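Local coordinates for thermophilic dibenzothiophene desulfurization enzyme C (Paenibacillus sp. A11-2, PDB 5XDC), which probably catalyses the FMNH2- and O2-dependent oxidation of dibenzothiophene to its sulfoxide and then its sulfone, as a tetrameric monooxygenase, at residues 66-69 with 70-74; 270-273 with 274-278; 392-395 with 396-399. All blocks are in the same frame, centred on the assembly; numbering follows the deposited sequence.

Contact 1: 66-69 with 70-74; sequences LGES and WPTVY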
ATOM      1  N   LEU B  66     -31.090  17.563 -25.712  1.00 17.62           N
ATOM      2  CA  LEU B  66     -30.630  18.650 -24.855  1.00 17.76           C
ATOM      3  C   LEU B  66     -29.382  19.351 -25.377  1.00 18.39           C
ATOM      4  O   LEU B  66     -29.064  20.444 -24.893  1.00 20.20           O
ATOM      5  CB  LEU B  66     -30.358  18.123 -23.433  1.00 17.97           C
ATOM      6  CG  LEU B  66     -31.587  17.544 -22.721  1.00 18.11           C
ATOM      7  CD1 LEU B  66     -31.239  16.931 -21.369  1.00 19.95           C
ATOM      8  CD2 LEU B  66     -32.655  18.597 -22.536  1.00 23.23           C
ATOM      9  N   GLY B  67     -28.680  18.770 -26.346  1.00 14.76           N
ATOM     10  CA  GLY B  67     -27.473  19.369 -26.890  1.00 18.13           C
ATOM     11  C   GLY B  67     -26.388  19.588 -25.869  1.00 22.17           C
ATOM     12  O   GLY B  67     -25.653  20.581 -25.952  1.00 20.99           O
ATOM     13  N   GLU B  68     -26.273  18.689 -24.897  1.00 18.61           N
ATOM     14  CA  GLU B  68     -25.277  18.809 -23.848  1.00 17.14           C
ATOM     15  C   GLU B  68     -23.999  18.071 -24.239  1.00 16.97           C
ATOM     16  O   GLU B  68     -23.879  17.499 -25.323  1.00 18.70           O
ATOM     17  CB  GLU B  68     -25.851  18.299 -22.531  1.00 18.12           C
ATOM     18  CG  GLU B  68     -26.406  19.385 -21.666  1.00 20.91           C
ATOM     19  CD  GLU B  68     -25.312  20.223 -20.998  1.00 28.50           C
ATOM     20  OE1 GLU B  68     -24.095  19.984 -21.244  1.00 26.17           O
ATOM     21  OE2 GLU B  68     -25.681  21.114 -20.219  1.00 28.76           O
ATOM     22  N   SER B  69     -23.017  18.089 -23.335  1.00 17.80           N
ATOM     23  CA  SER B  69     -21.678  17.604 -23.608  1.00 17.30           C
ATOM     24  C   SER B  69     -21.351  16.383 -22.752  1.00 12.60           C
ATOM     25  O   SER B  69     -22.001  16.113 -21.739  1.00 16.62           O
ATOM     26  CB  SER B  69     -20.651  18.698 -23.317  1.00 19.13           C
ATOM     27  OG  SER B  69     -20.646  18.952 -21.916  1.00 21.76           O
ATOM     28  N   TRP B  70     -20.302  15.685 -23.159  1.00 16.58           N
ATOM     29  CA  TRP B  70     -19.825  14.547 -22.375  1.00 17.49           C
ATOM     30  C   TRP B  70     -19.422  14.929 -20.954  1.00 16.16           C
ATOM     31  O   TRP B  70     -19.769  14.180 -20.021  1.00 15.82           O
ATOM     32  CB  TRP B  70     -18.680  13.866 -23.127  1.00 15.45           C
ATOM     33  CG  TRP B  70     -19.146  12.907 -24.165  1.00 15.95           C
ATOM     34  CD1 TRP B  70     -19.091  13.062 -25.522  1.00 17.11           C
ATOM     35  CD2 TRP B  70     -19.740  11.624 -23.933  1.00 15.46           C
ATOM     36  NE1 TRP B  70     -19.604  11.954 -26.144  1.00 17.32           N
ATOM     37  CE2 TRP B  70     -20.022  11.061 -25.192  1.00 18.03           C
ATOM     38  CE3 TRP B  70     -20.068  10.905 -22.781  1.00 16.81           C
ATOM     39  CZ2 TRP B  70     -20.596   9.804 -25.333  1.00 15.68           C
ATOM     40  CZ3 TRP B  70     -20.646   9.652 -22.922  1.00 14.24           C
ATOM     41  CH2 TRP B  70     -20.917   9.122 -24.186  1.00 12.26           C
ATOM     42  N   PRO B  71     -18.738  16.053 -20.699  1.00 17.47           N
ATOM     43  CA  PRO B  71     -18.513  16.450 -19.295  1.00 17.91           C
ATOM     44  C   PRO B  71     -19.774  16.449 -18.436  1.00 20.14           C
ATOM     45  O   PRO B  71     -19.754  15.962 -17.299  1.00 17.78           O
ATOM     46  CB  PRO B  71     -17.896  17.853 -19.444  1.00 18.20           C
ATOM     47  CG  PRO B  71     -17.109  17.748 -20.700  1.00 19.60           C
ATOM     48  CD  PRO B  71     -17.957  16.887 -21.627  1.00 19.41           C
ATOM     49  N   THR B  72     -20.886  16.974 -18.955  1.00 16.92           N
ATOM     50  CA  THR B  72     -22.144  16.951 -18.220  1.00 13.96           C
ATOM     51  C   THR B  72     -22.643  15.524 -18.006  1.00 13.66           C
ATOM     52  O   THR B  72     -23.105  15.175 -16.911  1.00 17.36           O
ATOM     53  CB  THR B  72     -23.188  17.778 -18.974  1.00 18.81           C
ATOM     54  OG1 THR B  72     -22.729  19.137 -19.029  1.00 20.68           O
ATOM     55  CG2 THR B  72     -24.527  17.731 -18.278  1.00 19.03           C
ATOM     56  N   VAL B  73     -22.607  14.707 -19.057  1.00 15.36           N
ATOM     57  CA  VAL B  73     -23.018  13.309 -18.947  1.00 14.95           C
ATOM     58  C   VAL B  73     -22.210  12.600 -17.862  1.00 12.29           C
ATOM     59  O   VAL B  73     -22.770  11.937 -16.984  1.00 13.69           O
ATOM     60  CB  VAL B  73     -22.860  12.605 -20.305  1.00 16.95           C
ATOM     61  CG1 VAL B  73     -23.115  11.111 -20.165  1.00 14.75           C
ATOM     62  CG2 VAL B  73     -23.804  13.219 -21.352  1.00 18.05           C
ATOM     63  N   TYR B  74     -20.888  12.719 -17.925  1.00 14.98           N
ATOM     64  CA  TYR B  74     -20.038  12.030 -16.957  1.00 12.25           C
ATOM     65  C   TYR B  74     -20.336  12.480 -15.528  1.00 13.27           C
ATOM     66  O   TYR B  74     -20.380  11.655 -14.605  1.00 15.04           O
ATOM     67  CB  TYR B  74     -18.567  12.249 -17.310  1.00 13.57           C
ATOM     68  CG  TYR B  74     -18.073  11.452 -18.496  1.00 12.69           C
ATOM     69  CD1 TYR B  74     -18.115  10.057 -18.487  1.00 14.10           C
ATOM     70  CD2 TYR B  74     -17.544  12.080 -19.623  1.00 12.86           C
ATOM     71  CE1 TYR B  74     -17.657   9.313 -19.565  1.00 13.06           C
ATOM     72  CE2 TYR B  74     -17.063  11.351 -20.694  1.00 11.91           C
ATOM     73  CZ  TYR B  74     -17.122   9.964 -20.667  1.00 11.75           C
ATOM     74  OH  TYR B  74     -16.660   9.243 -21.731  1.00 13.54           O
TER
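The carboxylate of Glu68 is met from above its plane by the hydroxyl of Thr72, which gives a hydrogen bond of 2.7 Å from Thr72 OG1 to Glu68 OE1, with the donor 56° out of that plane. The same oxygen uses its anti lone pair for the backbone, Ser69 N to Glu68 OE1 being 3.0 Å. Two donors from different directions grip OE1 and restrain the turn of the carboxylate. A bend at chi2 (-74°) folds the Glu68 chain back to its own following amide, and the side chains of Glu68 and Thr72 cross at about a right angle. The Thr72 methyl also touches the group, CG2 being 3.8 Å from Glu68 CD. Trp70 CB touches Ser69 C, while its indole points away and packs between helices: the ring meets Trp324 edge-to-face and also touches Phe95 and Ala99 of helix 85-104. Ser69 OG lies 3.4 Å from Pro71 CD, a van der Waals contact against the proline ring. The Ser69 carbonyl opens the regular helical bonding: Val73 N reaches Ser69 O at 3.1 Å. The amide of Trp70, at the start of the helix, is taken by Gln321 OE1 of helix 293-324. A negative carboxylate beside this end would probably interact favourably with the helix dipole. The arrangement is that of a helix N-terminus, with Ser69 as N-cap of helix 70-83, where a loop runs into a helix within the helical N-terminal domain of the acyl-CoA dehydrogenase fold.

Contact 2: 270-273 with 274-278; sequences AAHY and SRSHS. With SO4 (sulfate ion), chain L.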
ATOM      1  N   ALA B 270     -20.225   7.148   5.051  1.00 14.60           N
ATOM      2  CA  ALA B 270     -19.405   6.846   6.212  1.00 14.62           C
ATOM      3  C   ALA B 270     -19.307   8.064   7.125  1.00 15.24           C
ATOM      4  O   ALA B 270     -19.498   7.958   8.341  1.00 15.18           O
ATOM      5  CB  ALA B 270     -18.024   6.382   5.764  1.00 15.81           C
ATOM      6  N   ALA B 271     -19.022   9.236   6.546  1.00 14.12           N
ATOM      7  CA  ALA B 271     -18.884  10.444   7.354  1.00 15.75           C
ATOM      8  C   ALA B 271     -20.153  10.705   8.155  1.00 17.45           C
ATOM      9  O   ALA B 271     -20.099  11.030   9.352  1.00 17.40           O
ATOM     10  CB  ALA B 271     -18.563  11.637   6.454  1.00 16.80           C
ATOM     11  N   HIS B 272     -21.306  10.549   7.508  1.00 18.80           N
ATOM     12  CA  HIS B 272     -22.584  10.712   8.194  1.00 21.72           C
ATOM     13  C   HIS B 272     -22.711   9.760   9.375  1.00 22.18           C
ATOM     14  O   HIS B 272     -23.131  10.167  10.467  1.00 20.92           O
ATOM     15  CB  HIS B 272     -23.726  10.497   7.204  1.00 23.59           C
ATOM     16  CG  HIS B 272     -25.085  10.608   7.823  1.00 31.74           C
ATOM     17  ND1 HIS B 272     -25.768   9.517   8.317  1.00 47.73           N
ATOM     18  CD2 HIS B 272     -25.880  11.681   8.042  1.00 41.44           C
ATOM     19  CE1 HIS B 272     -26.929   9.912   8.808  1.00 44.12           C
ATOM     20  NE2 HIS B 272     -27.022  11.221   8.653  1.00 40.99           N
ATOM     21  N   TYR B 273     -22.334   8.495   9.184  1.00 18.46           N
ATOM     22  CA  TYR B 273     -22.371   7.524  10.273  1.00 17.11           C
ATOM     23  C   TYR B 273     -21.423   7.924  11.394  1.00 24.42           C
ATOM     24  O   TYR B 273     -21.778   7.862  12.575  1.00 24.45           O
ATOM     25  CB  TYR B 273     -22.012   6.133   9.757  1.00 18.56           C
ATOM     26  CG  TYR B 273     -22.079   5.088  10.838  1.00 18.63           C
ATOM     27  CD1 TYR B 273     -20.996   4.846  11.672  1.00 19.94           C
ATOM     28  CD2 TYR B 273     -23.238   4.335  11.027  1.00 20.89           C
ATOM     29  CE1 TYR B 273     -21.056   3.898  12.664  1.00 23.18           C
ATOM     30  CE2 TYR B 273     -23.311   3.387  12.022  1.00 23.86           C
ATOM     31  CZ  TYR B 273     -22.226   3.171  12.839  1.00 23.54           C
ATOM     32  OH  TYR B 273     -22.320   2.214  13.817  1.00 28.03           O
ATOM     33  N   SER B 274     -20.200   8.319  11.040  1.00 19.20           N
ATOM     34  CA  SER B 274     -19.219   8.696  12.049  1.00 23.17           C
ATOM     35  C   SER B 274     -19.725   9.854  12.901  1.00 20.76           C
ATOM     36  O   SER B 274     -19.577   9.849  14.128  1.00 21.38           O
ATOM     37  CB  SER B 274     -17.897   9.060  11.369  1.00 15.19           C
ATOM     38  OG  SER B 274     -17.208   7.902  10.919  1.00 16.70           O
ATOM     39  N   ARG B 275     -20.325  10.858  12.268  1.00 17.94           N
ATOM     40  CA  ARG B 275     -20.785  12.024  13.009  1.00 20.94           C
ATOM     41  C   ARG B 275     -21.916  11.672  13.968  1.00 29.82           C
ATOM     42  O   ARG B 275     -22.025  12.282  15.039  1.00 28.89           O
ATOM     43  CB  ARG B 275     -21.231  13.115  12.048  1.00 18.21           C
ATOM     44  CG  ARG B 275     -20.059  13.845  11.391  1.00 21.25           C
ATOM     45  CD  ARG B 275     -20.499  15.037  10.588  1.00 21.92           C
ATOM     46  NE  ARG B 275     -21.370  14.667   9.478  1.00 23.28           N
ATOM     47  CZ  ARG B 275     -20.995  14.499   8.212  1.00 26.97           C
ATOM     48  NH1 ARG B 275     -19.729  14.662   7.833  1.00 22.70           N
ATOM     49  NH2 ARG B 275     -21.911  14.151   7.317  1.00 22.83           N
ATOM     50  N   SER B 276     -22.753  10.696  13.623  1.00 23.75           N
ATOM     51  CA  SER B 276     -23.933  10.410  14.429  1.00 21.69           C
ATOM     52  C   SER B 276     -23.765   9.186  15.314  1.00 28.49           C
ATOM     53  O   SER B 276     -24.642   8.920  16.139  1.00 30.49           O
ATOM     54  CB  SER B 276     -25.163  10.238  13.528  1.00 34.03           C
ATOM     55  OG  SER B 276     -24.983   9.170  12.619  1.00 40.70           O
ATOM     56  N   HIS B 277     -22.665   8.450  15.169  1.00 26.72           N
ATOM     57  CA  HIS B 277     -22.300   7.360  16.070  1.00 34.37           C
ATOM     58  C   HIS B 277     -20.816   7.521  16.415  1.00 44.64           C
ATOM     59  O   HIS B 277     -19.972   6.723  16.002  1.00 35.80           O
ATOM     60  CB  HIS B 277     -22.586   6.010  15.436  1.00 41.42           C
ATOM     61  CG  HIS B 277     -23.954   5.908  14.839  1.00 33.38           C
ATOM     62  ND1 HIS B 277     -24.268   6.432  13.606  1.00 47.25           N
ATOM     63  CD2 HIS B 277     -25.096   5.360  15.316  1.00 45.84           C
ATOM     64  CE1 HIS B 277     -25.544   6.204  13.343  1.00 37.34           C
ATOM     65  NE2 HIS B 277     -26.069   5.559  14.368  1.00 50.41           N
ATOM     66  N   SER B 278     -20.501   8.565  17.183  1.00 44.04           N
ATOM     67  CA  SER B 278     -19.114   8.971  17.412  1.00 49.23           C
ATOM     68  C   SER B 278     -18.551   8.439  18.731  1.00 53.64           C
ATOM     69  O   SER B 278     -17.787   9.136  19.409  1.00 45.52           O
ATOM     70  CB  SER B 278     -19.005  10.493  17.355  1.00 36.67           C
ATOM     71  OG  SER B 278     -19.843  11.101  18.320  1.00 65.06           O
TER
HETATM   72  S   SO4 L 503     -25.090  14.991   9.262  1.00 57.57           S
HETATM   73  O1  SO4 L 503     -24.414  15.594  10.407  1.00 61.52           O
HETATM   74  O2  SO4 L 503     -25.309  15.969   8.203  1.00 49.31           O
HETATM   75  O3  SO4 L 503     -24.251  13.922   8.735  1.00 55.06           O
HETATM   76  O4  SO4 L 503     -26.381  14.463   9.698  1.00 80.38           O
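Tyr273 carries its ring anti to the backbone N (chi1 -178°), while His277 places CG anti to the carbonyl carbon (chi1 -48°), which turns the imidazole back under the phenol one turn earlier. The result is an i, i+4 offset stack at the C-terminal end of helix 247-276, with centroids 4.2 Å apart and planes at 17°. His277 ND1 lies over one face of the tyrosine ring, and His277 CB makes a CH-pi contact with that ring. The other partners of Tyr273 include Phe373, stacked with it, and the FMN-binding Arg366. On a different side of the helix, Arg275 lies with one guanidinium face over the Ala271 carbonyl, its NH1 3.5 Å from Ala271 CB and bonded to Leu403 O of the second subunit. Arg275 NE also makes a weak bond to O1 of a sulfate, probably from the crystallisation liquor; the neighbouring sulfate O3 is doubtfully placed. The helix end is closed by shared acceptors. Ser276 N and Ser276 OG reach His272 O from opposite faces of its plane, OG at 3.0 Å. Tyr273 O takes His277 N at 2.8 Å and, on a lone pair in the carbonyl plane, His277 ND1 at 3.1 Å.

Contact 3: 392-395 with 396-399; sequences AYKI and REVG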
ATOM      1  N   ALA B 392      -5.307  -5.090 -14.215  1.00 12.57           N
ATOM      2  CA  ALA B 392      -3.910  -5.410 -14.484  1.00 12.57           C
ATOM      3  C   ALA B 392      -3.534  -5.134 -15.941  1.00 11.64           C
ATOM      4  O   ALA B 392      -2.396  -4.740 -16.220  1.00 12.74           O
ATOM      5  CB  ALA B 392      -3.616  -6.870 -14.147  1.00 14.33           C
ATOM      6  N   TYR B 393      -4.452  -5.360 -16.886  1.00 13.34           N
ATOM      7  CA  TYR B 393      -4.110  -5.090 -18.281  1.00 13.54           C
ATOM      8  C   TYR B 393      -4.279  -3.622 -18.658  1.00 10.61           C
ATOM      9  O   TYR B 393      -3.583  -3.151 -19.572  1.00 14.08           O
ATOM     10  CB  TYR B 393      -4.888  -6.031 -19.212  1.00 15.74           C
ATOM     11  CG  TYR B 393      -4.197  -7.368 -19.183  1.00 17.69           C
ATOM     12  CD1 TYR B 393      -3.053  -7.590 -19.945  1.00 22.51           C
ATOM     13  CD2 TYR B 393      -4.604  -8.358 -18.314  1.00 17.07           C
ATOM     14  CE1 TYR B 393      -2.357  -8.778 -19.871  1.00 22.19           C
ATOM     15  CE2 TYR B 393      -3.925  -9.556 -18.232  1.00 19.63           C
ATOM     16  CZ  TYR B 393      -2.799  -9.763 -19.015  1.00 27.43           C
ATOM     17  OH  TYR B 393      -2.103 -10.951 -18.943  1.00 23.97           O
ATOM     18  N   LYS B 394      -5.120  -2.867 -17.952  1.00 10.56           N
ATOM     19  CA  LYS B 394      -5.092  -1.415 -18.109  1.00 11.07           C
ATOM     20  C   LYS B 394      -3.749  -0.867 -17.651  1.00 12.16           C
ATOM     21  O   LYS B 394      -3.170   0.012 -18.304  1.00 12.20           O
ATOM     22  CB  LYS B 394      -6.238  -0.767 -17.335  1.00 12.57           C
ATOM     23  CG  LYS B 394      -7.607  -1.018 -17.950  1.00 14.01           C
ATOM     24  CD  LYS B 394      -7.828  -0.177 -19.226  1.00 11.94           C
ATOM     25  CE  LYS B 394      -8.844  -0.842 -20.155  1.00 12.17           C
ATOM     26  NZ  LYS B 394      -8.263  -2.048 -20.800  1.00 13.20           N
ATOM     27  N   ILE B 395      -3.214  -1.415 -16.555  1.00 11.55           N
ATOM     28  CA  ILE B 395      -1.895  -1.010 -16.070  1.00 10.88           C
ATOM     29  C   ILE B 395      -0.824  -1.354 -17.103  1.00 12.99           C
ATOM     30  O   ILE B 395       0.035  -0.520 -17.430  1.00 12.45           O
ATOM     31  CB  ILE B 395      -1.618  -1.654 -14.693  1.00 11.69           C
ATOM     32  CG1 ILE B 395      -2.501  -0.991 -13.630  1.00 14.09           C
ATOM     33  CG2 ILE B 395      -0.146  -1.563 -14.334  1.00 12.62           C
ATOM     34  CD1 ILE B 395      -2.639  -1.794 -12.336  1.00 14.90           C
ATOM     35  N   ARG B 396      -0.861  -2.582 -17.644  1.00 12.16           N
ATOM     36  CA  ARG B 396       0.097  -2.966 -18.681  1.00 10.32           C
ATOM     37  C   ARG B 396       0.003  -2.044 -19.892  1.00 12.42           C
ATOM     38  O   ARG B 396       1.026  -1.672 -20.473  1.00 13.32           O
ATOM     39  CB  ARG B 396      -0.118  -4.419 -19.119  1.00 14.25           C
ATOM     40  CG  ARG B 396       0.987  -4.942 -20.061  1.00 15.13           C
ATOM     41  CD  ARG B 396       0.699  -6.342 -20.594  1.00 19.21           C
ATOM     42  NE  ARG B 396       1.863  -6.903 -21.289  1.00 20.43           N
ATOM     43  CZ  ARG B 396       2.234  -6.576 -22.525  1.00 23.98           C
ATOM     44  NH1 ARG B 396       1.540  -5.693 -23.233  1.00 22.75           N
ATOM     45  NH2 ARG B 396       3.307  -7.136 -23.063  1.00 20.84           N
ATOM     46  N   GLU B 397      -1.213  -1.673 -20.284  1.00 13.59           N
ATOM     47  CA  GLU B 397      -1.396  -0.805 -21.441  1.00 12.99           C
ATOM     48  C   GLU B 397      -0.783   0.573 -21.205  1.00 13.87           C
ATOM     49  O   GLU B 397      -0.108   1.121 -22.086  1.00 15.51           O
ATOM     50  CB  GLU B 397      -2.885  -0.723 -21.781  1.00 10.39           C
ATOM     51  CG  GLU B 397      -3.407  -2.032 -22.387  1.00 15.21           C
ATOM     52  CD  GLU B 397      -4.908  -2.288 -22.179  1.00 17.40           C
ATOM     53  OE1 GLU B 397      -5.644  -1.419 -21.654  1.00 15.76           O
ATOM     54  OE2 GLU B 397      -5.338  -3.398 -22.550  1.00 17.85           O
ATOM     55  N   VAL B 398      -0.988   1.148 -20.026  1.00 11.79           N
ATOM     56  CA  VAL B 398      -0.357   2.432 -19.745  1.00 10.66           C
ATOM     57  C   VAL B 398       1.161   2.280 -19.700  1.00 14.56           C
ATOM     58  O   VAL B 398       1.897   3.148 -20.178  1.00 13.42           O
ATOM     59  CB  VAL B 398      -0.916   3.028 -18.447  1.00 12.17           C
ATOM     60  CG1 VAL B 398      -0.197   4.313 -18.082  1.00 15.01           C
ATOM     61  CG2 VAL B 398      -2.424   3.297 -18.594  1.00 13.53           C
ATOM     62  N   GLY B 399       1.663   1.184 -19.127  1.00 12.67           N
ATOM     63  CA  GLY B 399       3.107   0.997 -19.073  1.00 12.35           C
ATOM     64  C   GLY B 399       3.725   0.794 -20.444  1.00 12.18           C
ATOM     65  O   GLY B 399       4.817   1.301 -20.729  1.00 14.27           O
TER
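Lys394 NZ has two hydrogen-bond acceptors: Glu397 OE1 takes it in a salt bridge of 2.8 Å through the syn lone pair, and Tyr413 O accepts a second hydrogen bond. Asp389 adds a long, weak ion pair. The ammonium group gets there because the lysine chain bends at chi2 and again at chi4 (-72°), curling toward the carboxylate three residues on, whereas the glutamate runs extended beyond CG. Part of the lysine chain travels with it, CD standing 3.5 Å from Glu397 OE1. The glutamate also lies close to the helix backbone, its carboxylate carbon CD 3.0 Å from Tyr393 O, a tight approach. That carbonyl oxygen is meanwhile bonded to the amide of the same residue, Glu397 N, at 2.9 Å. Tyr413 binds FMN in another structure of this protein, so this lysine ties the helix to the C-terminal segment that contributes to the flavin site; no flavin is bound to this chain in the model. On another side of the helix, Arg396 CD lies 4.0 Å from Tyr393 CE1, and the ring and guanidinium planes differ by 29°. The tyrosine hydroxyl is bonded to Asp292 of the third subunit, and its ring meets Tyr294 of that subunit edge-to-face. Ile395 and Val398 lie against helix 331-363 of their own chain and also touch Glu301 and Gly300 of the second subunit, so helix 391-404 sits among helix 331-363 of its own chain and two other subunits of the tetramer.

How the contacts relate
All three contacts join neighbours in sequence, but at different points of a helix: contact 1 at the N-terminus of helix 70-83, contact 2 at the C-terminus of helix 247-276, contact 3 within helix 391-404. The start relies on a carboxylate oxygen held by a hydroxyl and an amide, the end on shared carbonyl acceptors and an aromatic stack, the middle on a lysine-glutamate pair. Contact 3 is buried; contacts 1 and 2 are partly buried. Contact 1 packs on helix 247-276, which carries contact 2, and both touch helix 293-324. Contacts 2 and 3 both touch helix 331-363 and the second subunit; contact 3 also meets a third, contact 1 none.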